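Local coordinates for protein light Chain (Clostridium botulinum, PDB 6BVD) that is the zinc protease domain of a mosaic botulinum neurotoxin and, as in related toxins, probably cleaves a neuronal SNARE protein, at residues N78-T82 with N83-N87. Residues are numbered along the deposited sequence; the frame is centred on the assembly and turned at random.
Sequences NYLST and NTEKN
A type II beta turn, Asn78 to Ser81, runs straight into the N-terminus of helix 83-100, and Thr82 is the helix N-cap. Its OG1 takes a weak capping bond from Glu85 N (3.3 Å), while Lys86 N makes the first i to i+4 bond of the helix to Thr82 O at 3.0 Å. From that first turn two side chains reach back and hold both backbone polar groups of Leu80, its N-H and its C=O. Glu85 has CG anti to the backbone N (chi1 -161°) and the chain extended beyond it, and its OE1 accepts a hydrogen bond from Leu80 N (2.9 Å); the N-H meets the carboxylate from above its plane. The same carboxylate meets the Tyr79 ring obliquely, the two planes 66° apart and Glu85 OE2 3.4 Å from Tyr79 CE1. Tyr79 OH hydrogen-bonds to Glu200, and its ring packs edge-to-face with Tyr201, tying the turn to strand 201-208 and the residue before it. Within the turn Asn78 O accepts from both Ser81 N and Ser81 OG, the hydroxyl at 2.8 Å on a lone pair. The Lys86 chain passes alongside Thr82 O and bends at chi4 (74°), and its NZ donates to Leu80 O at 3.1 Å, from above that carbonyl plane.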
loop_
_atom_site.group_PDB
_atom_site.type_symbol
_atom_site.label_atom_id
_atom_site.label_comp_id
_atom_site.label_asym_id
_atom_site.label_seq_id
_atom_site.Cartn_x
_atom_site.Cartn_y
_atom_site.Cartn_z
ATOM N N ASN A 78 -2.907 13.973 27.448
ATOM C CA ASN A 78 -3.995 13.088 27.050
ATOM C C ASN A 78 -3.740 12.309 25.759
ATOM O O ASN A 78 -4.510 11.417 25.419
ATOM C CB ASN A 78 -5.292 13.884 26.910
ATOM C CG ASN A 78 -5.831 14.341 28.239
ATOM O OD1 ASN A 78 -5.832 13.588 29.211
ATOM N ND2 ASN A 78 -6.312 15.569 28.288
ATOM N N TYR A 79 -2.656 12.616 25.051
ATOM C CA TYR A 79 -2.321 11.851 23.849
ATOM C C TYR A 79 -2.112 10.377 24.220
ATOM O O TYR A 79 -1.412 10.080 25.190
ATOM C CB TYR A 79 -1.063 12.406 23.171
ATOM C CG TYR A 79 -0.748 11.742 21.850
ATOM C CD1 TYR A 79 -1.646 11.817 20.805
ATOM C CD2 TYR A 79 0.451 11.044 21.643
ATOM C CE1 TYR A 79 -1.381 11.222 19.589
ATOM C CE2 TYR A 79 0.729 10.441 20.414
ATOM C CZ TYR A 79 -0.199 10.531 19.402
ATOM O OH TYR A 79 0.015 9.967 18.172
ATOM N N LEU A 80 -2.754 9.486 23.460
ATOM C CA LEU A 80 -2.745 8.026 23.650
ATOM C C LEU A 80 -3.376 7.552 24.965
ATOM O O LEU A 80 -3.034 6.488 25.448
ATOM C CB LEU A 80 -1.328 7.447 23.545
ATOM C CG LEU A 80 -0.601 7.531 22.198
ATOM C CD1 LEU A 80 0.763 6.943 22.311
ATOM C CD2 LEU A 80 -1.374 6.801 21.115
ATOM N N SER A 81 -4.326 8.305 25.505
ATOM C CA SER A 81 -5.023 7.896 26.724
ATOM C C SER A 81 -6.208 6.967 26.431
ATOM O O SER A 81 -6.668 6.266 27.315
ATOM C CB SER A 81 -5.491 9.121 27.512
ATOM O OG SER A 81 -6.461 9.865 26.791
ATOM N N THR A 82 -6.701 6.968 25.195
ATOM C CA THR A 82 -7.822 6.104 24.813
ATOM C C THR A 82 -7.422 4.961 23.862
ATOM O O THR A 82 -6.461 5.081 23.098
ATOM C CB THR A 82 -8.917 6.913 24.137
ATOM O OG1 THR A 82 -8.385 7.492 22.936
ATOM C CG2 THR A 82 -9.378 8.026 25.042
ATOM N N ASN A 83 -8.189 3.869 23.901
ATOM C CA ASN A 83 -7.976 2.731 23.022
ATOM C C ASN A 83 -8.120 3.083 21.559
ATOM O O ASN A 83 -7.414 2.529 20.714
ATOM C CB ASN A 83 -8.955 1.612 23.358
ATOM C CG ASN A 83 -8.522 0.802 24.565
ATOM O OD1 ASN A 83 -7.575 1.160 25.278
ATOM N ND2 ASN A 83 -9.210 -0.304 24.795
ATOM N N THR A 84 -9.047 3.985 21.250
ATOM C CA THR A 84 -9.217 4.408 19.871
ATOM C C THR A 84 -7.933 5.078 19.355
ATOM O O THR A 84 -7.467 4.789 18.252
ATOM C CB THR A 84 -10.428 5.354 19.709
ATOM O OG1 THR A 84 -11.629 4.614 19.938
ATOM C CG2 THR A 84 -10.488 5.916 18.293
ATOM N N GLU A 85 -7.342 5.962 20.148
ATOM C CA GLU A 85 -6.113 6.609 19.702
ATOM C C GLU A 85 -4.899 5.655 19.701
ATOM O O GLU A 85 -3.990 5.821 18.892
ATOM C CB GLU A 85 -5.809 7.852 20.546
ATOM C CG GLU A 85 -4.822 8.800 19.830
ATOM C CD GLU A 85 -4.784 10.210 20.409
ATOM O OE1 GLU A 85 -4.819 10.367 21.649
ATOM O OE2 GLU A 85 -4.757 11.171 19.599
ATOM N N LYS A 86 -4.862 4.666 20.596
ATOM C CA LYS A 86 -3.786 3.674 20.534
ATOM C C LYS A 86 -3.883 2.880 19.214
ATOM O O LYS A 86 -2.867 2.548 18.577
ATOM C CB LYS A 86 -3.846 2.728 21.755
ATOM C CG LYS A 86 -3.617 3.463 23.061
ATOM C CD LYS A 86 -3.556 2.439 24.241
ATOM C CE LYS A 86 -3.255 3.063 25.598
ATOM N NZ LYS A 86 -4.382 3.809 26.204
ATOM N N ASN A 87 -5.113 2.588 18.800
ATOM C CA ASN A 87 -5.314 1.855 17.562
ATOM C C ASN A 87 -4.898 2.703 16.355
ATOM O O ASN A 87 -4.322 2.201 15.402
ATOM C CB ASN A 87 -6.765 1.410 17.426
ATOM C CG ASN A 87 -6.996 0.604 16.158
ATOM O OD1 ASN A 87 -6.482 -0.506 16.018
ATOM N ND2 ASN A 87 -7.731 1.169 15.217
#